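Local coordinates for protein tropomodulin (Caenorhabditis elegans, PDB 1PGV) that probably caps the pointed end of actin filaments, blocking subunit gain and loss there and so maintaining filament length, this chain being its C-terminal domain, at residues N49-K52 against R53-K56; S121-V124 against T125-I128; V145-D148 against M149-A152; A171-R174 against V175-L179; E184-R187 against L188-G192. One frame throughout, in Å; residues are numbered along the deposited sequence.

Interaction 1 (N49-K52 against R53-K56); sequences NNMK and RVSK
M51 and R53 run side by side and point the same way, so that the thioether end of the methionine meets the guanidinium group of the arginine. The touching atom is the methyl: M51 CE lies 3.3 Å from R53 NH2, at the edge of the guanidinium and near its plane rather than over a face. The same methyl is 3.7 Å from R53 NE. A bend at the last torsion of M51 (chi3 86°) swings CE across to the arginine, while R53 sends its CG between its own backbone N and carbonyl carbon (chi1 61°), which keeps the chain alongside M51. M51 CB rests on the methyl V54 CG2 at 3.9 Å, an apolar contact nearer the backbone. K56 folds back at chi2 and brings NZ to 3.9 Å from K52 O, too long for a hydrogen bond.

Further out, M51 and V54 both pack on V29 of helix 29-37, and K52 lies against N79 and A81. Before the bend, N49 OD1 takes hydrogen bonds from S76 OG and A78 N, tying the loop to the end of strand 74-76 and the loop after it. After it, S55 is the N-cap of helix 56-66, its OG weakly bonded to R58 N. This is the link from strand 45-47 to its helix in a leucine-rich-repeat-like alpha/beta fold. The chemistry across the bend is van der Waals contact, with the methyl set against the edge of a charged group: it offers no acceptor, so this contact does not pair the charge of the guanidinium.

Interaction 2 (S121-V124 against T125-I128); sequences STLV and TQSI
T122 and I128 are joined through water 3, which donates to T122 O at 3.1 Å and accepts from I128 N at 3.1 Å. Water 1 bridges in the same way, donating a hydrogen bond to S121 O and accepting one from T125 N at 2.9 Å, and water 2 donates to I128 O at 2.7 Å with a weak second bond to T122 O. Direct bonds are poorer. Q126 N reaches T122 O at 2.9 Å, but the bond is bent, 126° at the hydrogen, and weak. Q126 NE2 gives a straighter but long and weak bond to L123 O, 3.4 Å away.

In Q126 a chi1 of -69° sets CG anti to the carbonyl carbon, 3.3 Å from T122 O, and the extended chain beyond it takes the amide to L123, beside the methyl CD2. Its OE1 accepts from E157 N in the loop after helix 143-155. A leucine here would probably leave both L123 O and E157 N without their side-chain partner. T125 OG1 bonds to S97 O, T122 OG1 to L119 O, and I128 packs on L100 and L159.

A type I turn, S121 to V124, followed by Q126 with its positive phi (51°), brings the chain from helix 112-121 round to strand 130-132. With T122 O gathering a weak amide bond and two waters, bound solvent appears to carry much of the polar bonding that the weak direct bonds do not.

Interaction 3 (V145-D148 against M149-A152); sequences VEMD and MMMA
M149 N donates to V145 O at 2.9 Å, almost straight (177° at the hydrogen). The next residue repeats this with M150 N on E146 O at 2.9 Å, and A152 N satisfies D148 O at 3.0 Å. M151 N is shared less well, between a weak bond to M147 O and a weak, strongly bent one to D148 O.

The acidic side chains find their partners elsewhere. E146 OE2 and OE1 accept from A167 N and S168 N, and D148 OD1 forms a salt bridge with R120 NE. Helix 143-155 is the middle element of a beta-alpha-beta crossover between the parallel strands 130-132 and 161-163; from it D148 reaches back to helix 112-121 and E146 forward to the loop leading into helix 169-190.

Apolar contacts line the turns. M149 is extended beyond CG and lies alongside V145, its CE 3.9 Å from V145 CG1, with the sulfur equally close to that methyl. The M149 chain continues onto L115, I164 and F166. M150 stands beside M147: the crowded chi1 position (67°) points its chain along M147, where M150 CE meets M147 SD at 3.8 Å.

Interaction 4 (A171-R174 against V175-L179); sequences ARHR and VSEAL
H173 and E177 stand one turn apart on helix 169-190, the closing helix of this leucine-rich-repeat-like alpha/beta domain, and their side chains meet at a slant. The methylene E177 CG sits over one face of the imidazole, 25° off the ring normal and displaced toward the rim, with H173 CE1 nearest at 3.6 Å: a CH-pi contact. With H173 CG anti to the backbone N (chi1 173°), the ring is carried along the helix toward E177. The glutamate chain bends at chi2, and its carboxylate plane lies 22° from that of the ring. H173 ND1 and E177 OE2 stay 4.5 Å apart, so any charge attraction, should the histidine be protonated, acts without a direct bond.

V175 sets its CG2 3.1 Å from A171 O, while its side chain also packs on F166 and on I153 of helix 143-155. R174 goes its own way: bent at chi3, its guanidinium forms salt bridges with E154 of helix 143-155 and E170 of its own helix, joining the two helices.

Backbone bonds run regularly from V175 N to A171 O (2.8 Å), S176 N to R172 O and A178 N to R174 O. One carbonyl carries extra load: H173 O takes E177 N at 2.9 Å and, from the same face of its plane, the hydroxyl of S176, with OG at 2.7 Å.

Interaction 5 (E184-R187 against L188-G192); sequences ERVR and LRRLG
V186 and R190 make the tight part of this contact: the methyl V186 CG1 lies over one face of the R190 guanidinium, only 3.2 Å from R190 NE. The arginine runs extended from CG to NE, drawn along the helix surface past the carbonyl V186 O, which accepts from R190 N at 2.9 Å.

R187 is held by E184. Its NE and NH2 both grip E184 OE1 side-on, the salt bridge from NH2 being 2.8 Å long and using the syn lone pair. The bend at chi3 (69°) turns the guanidinium back toward E184. L188 CD2 lies over one face, 3.8 Å from R187 NH2, and L191 CD1 is 3.7 Å from R187 NH1. A serine in its place would probably leave the E184 carboxylate without its mate and take away the group that L188 and L191 pack against.

The whole contact is at the surface, and its looser side is where R185 and R189 splay without side-chain contact between them. G192 ends the helix in a Schellman motif with positive phi (84°), its N bonded to R189 O.

All this forms the C-terminal end of helix 169-190, which follows the edge strand 161-163; the neighbouring element is the loop after helix 143-155, where E157 makes a long, weak ion pair with R185.

How the interactions relate
The five contacts are local and come in series, none nesting or crossing. Interaction 1 closes the loop from strand 45-47 to helix 56-66, across the chain's centre from the other four; its centre is about 26 Å from that of interaction 2, which turns helix 112-121 into strand 130-132. Interactions 2, 3 and 4 then touch in succession: L123 CD2 of interaction 2 packs on A152 O of interaction 3, in helix 143-155. Interaction 3 in turn meets interaction 4 through M150 SD on A171 CA and M151 SD beside R174 NH2, tying helix 143-155 to helix 169-190. Interactions 4 and 5 share this last helix but do not touch, about 5 Å apart at their nearest atoms.

Interaction 1 (N49-K52 against R53-K56)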
loop_
_atom_site.group_PDB
_atom_site.type_symbol
_atom_site.label_atom_id
_atom_site.label_comp_id
_atom_site.label_asym_id
_atom_site.label_seq_id
_atom_site.Cartn_x
_atom_site.Cartn_y
_atom_site.Cartn_z
ATOM N N ASN A 49 -5.568 -8.378 -9.172
ATOM C CA ASN A 49 -6.194 -7.254 -9.855
ATOM C C ASN A 49 -7.366 -7.728 -10.710
ATOM O O ASN A 49 -7.279 -8.758 -11.378
ATOM C CB ASN A 49 -5.185 -6.532 -10.757
ATOM C CG ASN A 49 -4.145 -5.743 -9.976
ATOM O OD1 ASN A 49 -4.258 -5.573 -8.761
ATOM N ND2 ASN A 49 -3.133 -5.247 -10.677
ATOM N N ASN A 50 -8.462 -6.973 -10.668
ATOM C CA ASN A 50 -9.658 -7.267 -11.453
ATOM C C ASN A 50 -10.453 -8.505 -11.049
ATOM O O ASN A 50 -11.385 -8.893 -11.751
ATOM C CB ASN A 50 -9.286 -7.371 -12.932
ATOM C CG ASN A 50 -8.436 -6.211 -13.395
ATOM O OD1 ASN A 50 -8.834 -5.049 -13.289
ATOM N ND2 ASN A 50 -7.249 -6.519 -13.912
ATOM N N MET A 51 -10.100 -9.120 -9.926
ATOM C CA MET A 51 -10.818 -10.303 -9.463
ATOM C C MET A 51 -11.947 -9.912 -8.506
ATOM O O MET A 51 -11.820 -10.040 -7.290
ATOM C CB MET A 51 -9.850 -11.275 -8.780
ATOM C CG MET A 51 -8.808 -11.859 -9.726
ATOM S SD MET A 51 -7.722 -13.079 -8.954
ATOM C CE MET A 51 -8.700 -14.574 -9.135
ATOM N N LYS A 52 -13.053 -9.437 -9.070
ATOM C CA LYS A 52 -14.206 -9.012 -8.281
ATOM C C LYS A 52 -15.084 -10.186 -7.854
ATOM O O LYS A 52 -15.957 -10.042 -6.996
ATOM C CB LYS A 52 -15.038 -8.014 -9.088
ATOM C CG LYS A 52 -14.278 -6.760 -9.477
ATOM C CD LYS A 52 -15.108 -5.851 -10.363
ATOM C CE LYS A 52 -14.386 -4.541 -10.623
ATOM N NZ LYS A 52 -15.162 -3.620 -11.498
ATOM N N ARG A 53 -14.842 -11.345 -8.459
ATOM C CA ARG A 53 -15.596 -12.561 -8.172
ATOM C C ARG A 53 -15.304 -13.108 -6.779
ATOM O O ARG A 53 -16.202 -13.586 -6.087
ATOM C CB ARG A 53 -15.243 -13.643 -9.195
ATOM C CG ARG A 53 -13.766 -14.016 -9.162
ATOM C CD ARG A 53 -13.529 -15.477 -9.503
ATOM N NE ARG A 53 -12.158 -15.875 -9.183
ATOM C CZ ARG A 53 -11.677 -17.106 -9.333
ATOM N NH1 ARG A 53 -12.455 -18.072 -9.805
ATOM N NH2 ARG A 53 -10.418 -17.372 -9.007
ATOM N N VAL A 54 -14.039 -13.046 -6.380
ATOM C CA VAL A 54 -13.614 -13.555 -5.084
ATOM C C VAL A 54 -14.484 -13.050 -3.943
ATOM O O VAL A 54 -14.741 -11.849 -3.826
ATOM C CB VAL A 54 -12.146 -13.173 -4.798
ATOM C CG1 VAL A 54 -11.689 -13.798 -3.489
ATOM C CG2 VAL A 54 -11.260 -13.629 -5.947
ATOM N N SER A 55 -14.945 -13.972 -3.102
ATOM C CA SER A 55 -15.773 -13.597 -1.966
ATOM C C SER A 55 -14.931 -12.703 -1.070
ATOM O O SER A 55 -13.713 -12.867 -0.984
ATOM C CB SER A 55 -16.229 -14.836 -1.194
ATOM O OG SER A 55 -15.133 -15.500 -0.595
ATOM N N LYS A 56 -15.580 -11.759 -0.402
ATOM C CA LYS A 56 -14.872 -10.832 0.465
ATOM C C LYS A 56 -14.233 -11.507 1.669
ATOM O O LYS A 56 -13.274 -10.988 2.241
ATOM C CB LYS A 56 -15.821 -9.717 0.910
ATOM C CG LYS A 56 -16.543 -9.052 -0.257
ATOM C CD LYS A 56 -15.572 -8.671 -1.376
ATOM C CE LYS A 56 -16.314 -8.290 -2.651
ATOM N NZ LYS A 56 -15.394 -7.911 -3.763
#

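Interaction 2 (S121-V124 against T125-I128)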
loop_
_atom_site.group_PDB
_atom_site.type_symbol
_atom_site.label_atom_id
_atom_site.label_comp_id
_atom_site.label_asym_id
_atom_site.label_seq_id
_atom_site.Cartn_x
_atom_site.Cartn_y
_atom_site.Cartn_z
ATOM N N SER A 121 0.509 4.048 8.407
ATOM C CA SER A 121 1.030 2.773 8.889
ATOM C C SER A 121 2.333 2.369 8.201
ATOM O O SER A 121 3.075 1.545 8.722
ATOM C CB SER A 121 -0.009 1.663 8.714
ATOM O OG SER A 121 -0.302 1.431 7.349
ATOM N N THR A 122 2.605 2.958 7.042
ATOM C CA THR A 122 3.832 2.638 6.299
ATOM C C THR A 122 5.080 3.071 7.070
ATOM O O THR A 122 6.200 2.648 6.757
ATOM C CB THR A 122 3.858 3.333 4.920
ATOM O OG1 THR A 122 3.949 4.754 5.094
ATOM C CG2 THR A 122 2.596 2.999 4.128
ATOM N N LEU A 123 4.888 3.900 8.092
ATOM C CA LEU A 123 6.010 4.399 8.874
ATOM C C LEU A 123 6.616 3.400 9.847
ATOM O O LEU A 123 7.757 3.569 10.280
ATOM C CB LEU A 123 5.592 5.660 9.643
ATOM C CG LEU A 123 5.212 6.865 8.781
ATOM C CD1 LEU A 123 4.677 7.994 9.676
ATOM C CD2 LEU A 123 6.432 7.345 8.000
ATOM N N VAL A 124 5.873 2.355 10.184
ATOM C CA VAL A 124 6.372 1.372 11.132
ATOM C C VAL A 124 7.625 0.638 10.643
ATOM O O VAL A 124 8.645 0.615 11.336
ATOM C CB VAL A 124 5.278 0.349 11.480
ATOM C CG1 VAL A 124 5.811 -0.674 12.472
ATOM C CG2 VAL A 124 4.066 1.078 12.063
ATOM N N THR A 125 7.551 0.048 9.455
ATOM C CA THR A 125 8.705 -0.678 8.915
ATOM C C THR A 125 9.316 0.015 7.704
ATOM O O THR A 125 10.480 -0.235 7.349
ATOM C CB THR A 125 8.324 -2.104 8.479
ATOM O OG1 THR A 125 7.451 -2.037 7.346
ATOM C CG2 THR A 125 7.639 -2.842 9.606
ATOM N N GLN A 126 8.532 0.878 7.065
ATOM C CA GLN A 126 8.970 1.597 5.878
ATOM C C GLN A 126 9.571 0.689 4.795
ATOM O O GLN A 126 10.555 1.039 4.134
ATOM C CB GLN A 126 9.950 2.710 6.271
ATOM C CG GLN A 126 9.255 3.832 7.057
ATOM C CD GLN A 126 10.161 4.999 7.380
ATOM O OE1 GLN A 126 10.921 5.467 6.533
ATOM N NE2 GLN A 126 10.069 5.494 8.616
ATOM N N SER A 127 8.960 -0.474 4.612
ATOM C CA SER A 127 9.411 -1.417 3.591
ATOM C C SER A 127 8.844 -1.008 2.233
ATOM O O SER A 127 9.488 -1.177 1.198
ATOM C CB SER A 127 8.943 -2.832 3.936
ATOM O OG SER A 127 7.526 -2.930 3.891
ATOM N N ILE A 128 7.638 -0.444 2.236
ATOM C CA ILE A 128 6.984 -0.040 0.997
ATOM C C ILE A 128 7.619 1.142 0.269
ATOM O O ILE A 128 7.922 2.170 0.882
ATOM C CB ILE A 128 5.483 0.288 1.254
ATOM C CG1 ILE A 128 4.761 -0.968 1.751
ATOM C CG2 ILE A 128 4.841 0.827 -0.012
ATOM C CD1 ILE A 128 3.292 -0.744 2.139
HETATM O O HOH W 1 5.092 0.064 7.924
HETATM O O HOH W 2 7.163 2.698 3.404
HETATM O O HOH W 3 5.892 0.247 4.758
#

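Interaction 3 (V145-D148 against M149-A152)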
loop_
_atom_site.group_PDB
_atom_site.type_symbol
_atom_site.label_atom_id
_atom_site.label_comp_id
_atom_site.label_asym_id
_atom_site.label_seq_id
_atom_site.Cartn_x
_atom_site.Cartn_y
_atom_site.Cartn_z
ATOM N N VAL A 145 -7.468 14.886 5.525
ATOM C CA VAL A 145 -6.785 13.708 5.016
ATOM C C VAL A 145 -5.505 14.102 4.274
ATOM O O VAL A 145 -4.456 13.496 4.480
ATOM C CB VAL A 145 -7.700 12.888 4.087
ATOM C CG1 VAL A 145 -6.875 11.849 3.321
ATOM C CG2 VAL A 145 -8.771 12.180 4.921
ATOM N N GLU A 146 -5.583 15.120 3.425
ATOM C CA GLU A 146 -4.398 15.551 2.690
ATOM C C GLU A 146 -3.280 16.020 3.620
ATOM O O GLU A 146 -2.102 15.740 3.381
ATOM C CB GLU A 146 -4.767 16.649 1.691
ATOM C CG GLU A 146 -5.631 16.134 0.548
ATOM C CD GLU A 146 -5.549 17.007 -0.685
ATOM O OE1 GLU A 146 -4.608 17.818 -0.767
ATOM O OE2 GLU A 146 -6.407 16.869 -1.578
ATOM N N MET A 147 -3.642 16.714 4.699
ATOM C CA MET A 147 -2.643 17.193 5.650
ATOM C C MET A 147 -2.006 16.017 6.390
ATOM O O MET A 147 -0.812 16.034 6.696
ATOM C CB MET A 147 -3.289 18.163 6.640
ATOM C CG MET A 147 -3.988 19.314 5.942
ATOM S SD MET A 147 -2.863 20.369 5.009
ATOM C CE MET A 147 -3.798 21.901 4.946
ATOM N N ASP A 148 -2.811 14.998 6.664
ATOM C CA ASP A 148 -2.350 13.795 7.349
ATOM C C ASP A 148 -1.321 13.113 6.438
ATOM O O ASP A 148 -0.175 12.860 6.831
ATOM C CB ASP A 148 -3.536 12.851 7.563
ATOM C CG ASP A 148 -3.168 11.583 8.312
ATOM O OD1 ASP A 148 -2.020 11.091 8.172
ATOM O OD2 ASP A 148 -4.043 11.053 9.032
ATOM N N MET A 149 -1.755 12.831 5.216
ATOM C CA MET A 149 -0.919 12.156 4.219
ATOM C C MET A 149 0.391 12.861 3.899
ATOM O O MET A 149 1.448 12.214 3.799
ATOM C CB MET A 149 -1.701 11.977 2.922
ATOM C CG MET A 149 -2.876 11.030 3.022
ATOM S SD MET A 149 -3.621 10.782 1.416
ATOM C CE MET A 149 -4.505 9.250 1.711
ATOM N N MET A 150 0.340 14.177 3.715
ATOM C CA MET A 150 1.561 14.898 3.385
ATOM C C MET A 150 2.587 14.824 4.501
ATOM O O MET A 150 3.786 14.741 4.236
ATOM C CB MET A 150 1.263 16.357 3.025
ATOM C CG MET A 150 0.750 17.221 4.156
ATOM S SD MET A 150 0.644 18.945 3.605
ATOM C CE MET A 150 0.938 19.802 5.168
ATOM N N MET A 151 2.134 14.840 5.753
ATOM C CA MET A 151 3.072 14.758 6.862
ATOM C C MET A 151 3.614 13.342 7.032
ATOM O O MET A 151 4.790 13.156 7.366
ATOM C CB MET A 151 2.413 15.221 8.163
ATOM C CG MET A 151 2.000 16.691 8.130
ATOM S SD MET A 151 3.326 17.777 7.535
ATOM C CE MET A 151 4.371 17.832 8.956
ATOM N N ALA A 152 2.760 12.348 6.808
ATOM C CA ALA A 152 3.161 10.948 6.929
ATOM C C ALA A 152 4.210 10.626 5.873
ATOM O O ALA A 152 5.220 9.979 6.160
ATOM C CB ALA A 152 1.962 10.037 6.741
#

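Interaction 4 (A171-R174 against V175-L179)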
loop_
_atom_site.group_PDB
_atom_site.type_symbol
_atom_site.label_atom_id
_atom_site.label_comp_id
_atom_site.label_asym_id
_atom_site.label_seq_id
_atom_site.Cartn_x
_atom_site.Cartn_y
_atom_site.Cartn_z
ATOM N N ALA A 171 0.409 20.219 -0.048
ATOM C CA ALA A 171 0.571 18.772 0.021
ATOM C C ALA A 171 1.333 18.301 -1.218
ATOM O O ALA A 171 2.317 17.567 -1.106
ATOM C CB ALA A 171 -0.793 18.078 0.096
ATOM N N ARG A 172 0.880 18.735 -2.392
ATOM C CA ARG A 172 1.526 18.345 -3.645
ATOM C C ARG A 172 3.027 18.646 -3.605
ATOM O O ARG A 172 3.854 17.788 -3.934
ATOM C CB ARG A 172 0.875 19.079 -4.821
ATOM C CG ARG A 172 -0.604 18.760 -4.993
ATOM C CD ARG A 172 -1.212 19.482 -6.187
ATOM N NE ARG A 172 -0.569 19.093 -7.437
ATOM C CZ ARG A 172 -0.999 19.450 -8.640
ATOM N NH1 ARG A 172 -2.084 20.209 -8.761
ATOM N NH2 ARG A 172 -0.343 19.054 -9.722
ATOM N N HIS A 173 3.370 19.862 -3.185
ATOM C CA HIS A 173 4.762 20.292 -3.090
ATOM C C HIS A 173 5.569 19.491 -2.070
ATOM O O HIS A 173 6.657 18.995 -2.380
ATOM C CB HIS A 173 4.828 21.780 -2.731
ATOM C CG HIS A 173 6.214 22.276 -2.451
ATOM N ND1 HIS A 173 7.189 22.357 -3.423
ATOM C CD2 HIS A 173 6.790 22.711 -1.305
ATOM C CE1 HIS A 173 8.304 22.822 -2.888
ATOM N NE2 HIS A 173 8.089 23.043 -1.603
ATOM N N ARG A 174 5.049 19.362 -0.854
ATOM C CA ARG A 174 5.770 18.627 0.176
ATOM C C ARG A 174 5.915 17.145 -0.164
ATOM O O ARG A 174 6.941 16.528 0.131
ATOM C CB ARG A 174 5.091 18.825 1.533
ATOM C CG ARG A 174 5.076 20.290 1.950
ATOM C CD ARG A 174 4.435 20.530 3.304
ATOM N NE ARG A 174 5.264 20.073 4.411
ATOM C CZ ARG A 174 5.133 20.507 5.660
ATOM N NH1 ARG A 174 4.207 21.412 5.952
ATOM N NH2 ARG A 174 5.921 20.036 6.614
ATOM N N VAL A 175 4.900 16.575 -0.802
ATOM C CA VAL A 175 4.956 15.172 -1.184
ATOM C C VAL A 175 5.998 14.988 -2.289
ATOM O O VAL A 175 6.865 14.119 -2.188
ATOM C CB VAL A 175 3.575 14.675 -1.650
ATOM C CG1 VAL A 175 3.697 13.330 -2.353
ATOM C CG2 VAL A 175 2.666 14.523 -0.430
ATOM N N SER A 176 5.923 15.811 -3.328
ATOM C CA SER A 176 6.885 15.725 -4.426
ATOM C C SER A 176 8.316 15.859 -3.900
ATOM O O SER A 176 9.199 15.079 -4.269
ATOM C CB SER A 176 6.607 16.813 -5.462
ATOM O OG SER A 176 6.769 18.103 -4.899
ATOM N N GLU A 177 8.552 16.841 -3.036
ATOM C CA GLU A 177 9.885 17.041 -2.472
ATOM C C GLU A 177 10.370 15.830 -1.684
ATOM O O GLU A 177 11.531 15.422 -1.801
ATOM C CB GLU A 177 9.900 18.273 -1.566
ATOM C CG GLU A 177 9.806 19.573 -2.328
ATOM C CD GLU A 177 10.985 19.766 -3.254
ATOM O OE1 GLU A 177 12.127 19.801 -2.750
ATOM O OE2 GLU A 177 10.775 19.875 -4.481
ATOM N N ALA A 178 9.485 15.255 -0.880
ATOM C CA ALA A 178 9.834 14.093 -0.080
ATOM C C ALA A 178 10.169 12.892 -0.962
ATOM O O ALA A 178 11.139 12.175 -0.702
ATOM C CB ALA A 178 8.683 13.737 0.857
ATOM N N LEU A 179 9.365 12.665 -1.995
ATOM C CA LEU A 179 9.604 11.525 -2.878
ATOM C C LEU A 179 10.924 11.695 -3.625
ATOM O O LEU A 179 11.678 10.730 -3.800
ATOM C CB LEU A 179 8.449 11.356 -3.865
ATOM C CG LEU A 179 7.100 11.023 -3.208
ATOM C CD1 LEU A 179 6.070 10.715 -4.278
ATOM C CD2 LEU A 179 7.257 9.833 -2.268
#

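Interaction 5 (E184-R187 against L188-G192)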
loop_
_atom_site.group_PDB
_atom_site.type_symbol
_atom_site.label_atom_id
_atom_site.label_comp_id
_atom_site.label_asym_id
_atom_site.label_seq_id
_atom_site.Cartn_x
_atom_site.Cartn_y
_atom_site.Cartn_z
ATOM N N GLU A 184 16.687 10.347 -4.281
ATOM C CA GLU A 184 18.101 10.724 -4.222
ATOM C C GLU A 184 18.853 9.895 -3.189
ATOM O O GLU A 184 20.029 9.571 -3.371
ATOM C CB GLU A 184 18.243 12.211 -3.903
ATOM C CG GLU A 184 17.939 13.101 -5.086
ATOM C CD GLU A 184 18.812 12.757 -6.277
ATOM O OE1 GLU A 184 20.047 12.716 -6.097
ATOM O OE2 GLU A 184 18.269 12.523 -7.379
ATOM N N ARG A 185 18.171 9.550 -2.102
ATOM C CA ARG A 185 18.769 8.742 -1.049
ATOM C C ARG A 185 19.147 7.374 -1.625
ATOM O O ARG A 185 20.230 6.847 -1.345
ATOM C CB ARG A 185 17.773 8.594 0.108
ATOM C CG ARG A 185 18.260 7.768 1.281
ATOM C CD ARG A 185 17.550 8.196 2.566
ATOM N NE ARG A 185 17.422 7.102 3.520
ATOM C CZ ARG A 185 16.653 6.035 3.317
ATOM N NH1 ARG A 185 15.952 5.937 2.197
ATOM N NH2 ARG A 185 16.574 5.075 4.232
ATOM N N VAL A 186 18.254 6.815 -2.439
ATOM C CA VAL A 186 18.482 5.521 -3.075
ATOM C C VAL A 186 19.612 5.612 -4.103
ATOM O O VAL A 186 20.490 4.747 -4.149
ATOM C CB VAL A 186 17.207 5.015 -3.799
ATOM C CG1 VAL A 186 17.533 3.797 -4.664
ATOM C CG2 VAL A 186 16.136 4.658 -2.772
ATOM N N ARG A 187 19.575 6.658 -4.922
ATOM C CA ARG A 187 20.584 6.866 -5.958
ATOM C C ARG A 187 21.979 6.926 -5.344
ATOM O O ARG A 187 22.900 6.246 -5.803
ATOM C CB ARG A 187 20.292 8.160 -6.725
ATOM C CG ARG A 187 21.152 8.362 -7.971
ATOM C CD ARG A 187 20.803 9.650 -8.704
ATOM N NE ARG A 187 21.181 10.840 -7.946
ATOM C CZ ARG A 187 22.412 11.336 -7.890
ATOM N NH1 ARG A 187 23.395 10.748 -8.559
ATOM N NH2 ARG A 187 22.663 12.417 -7.159
ATOM N N LEU A 188 22.131 7.726 -4.294
ATOM C CA LEU A 188 23.426 7.853 -3.638
ATOM C C LEU A 188 23.864 6.549 -2.983
ATOM O O LEU A 188 25.053 6.209 -2.998
ATOM C CB LEU A 188 23.392 8.984 -2.599
ATOM C CG LEU A 188 23.232 10.396 -3.172
ATOM C CD1 LEU A 188 23.307 11.424 -2.045
ATOM C CD2 LEU A 188 24.327 10.665 -4.203
ATOM N N ARG A 189 22.920 5.811 -2.403
ATOM C CA ARG A 189 23.279 4.554 -1.762
ATOM C C ARG A 189 23.758 3.572 -2.826
ATOM O O ARG A 189 24.675 2.791 -2.587
ATOM C CB ARG A 189 22.088 3.971 -0.995
ATOM C CG ARG A 189 22.477 2.867 -0.019
ATOM C CD ARG A 189 21.360 2.583 0.980
ATOM N NE ARG A 189 20.208 1.938 0.360
ATOM C CZ ARG A 189 20.228 0.710 -0.153
ATOM N NH1 ARG A 189 21.348 -0.003 -0.122
ATOM N NH2 ARG A 189 19.128 0.193 -0.689
ATOM N N ARG A 190 23.138 3.623 -4.003
ATOM C CA ARG A 190 23.521 2.748 -5.113
ATOM C C ARG A 190 24.946 3.071 -5.562
ATOM O O ARG A 190 25.679 2.192 -6.020
ATOM C CB ARG A 190 22.591 2.950 -6.311
ATOM C CG ARG A 190 21.152 2.515 -6.126
ATOM C CD ARG A 190 20.328 3.032 -7.298
ATOM N NE ARG A 190 18.927 2.621 -7.252
ATOM C CZ ARG A 190 17.969 3.173 -7.991
ATOM N NH1 ARG A 190 18.261 4.161 -8.829
ATOM N NH2 ARG A 190 16.719 2.733 -7.902
ATOM N N LEU A 191 25.324 4.342 -5.443
ATOM C CA LEU A 191 26.654 4.783 -5.852
ATOM C C LEU A 191 27.697 4.585 -4.757
ATOM O O LEU A 191 28.871 4.900 -4.953
ATOM C CB LEU A 191 26.620 6.260 -6.256
ATOM C CG LEU A 191 25.697 6.668 -7.411
ATOM C CD1 LEU A 191 25.825 8.165 -7.646
ATOM C CD2 LEU A 191 26.057 5.901 -8.676
ATOM N N GLY A 192 27.269 4.060 -3.611
ATOM C CA GLY A 192 28.186 3.848 -2.507
ATOM C C GLY A 192 28.339 5.124 -1.699
ATOM O O GLY A 192 29.332 5.308 -0.990
#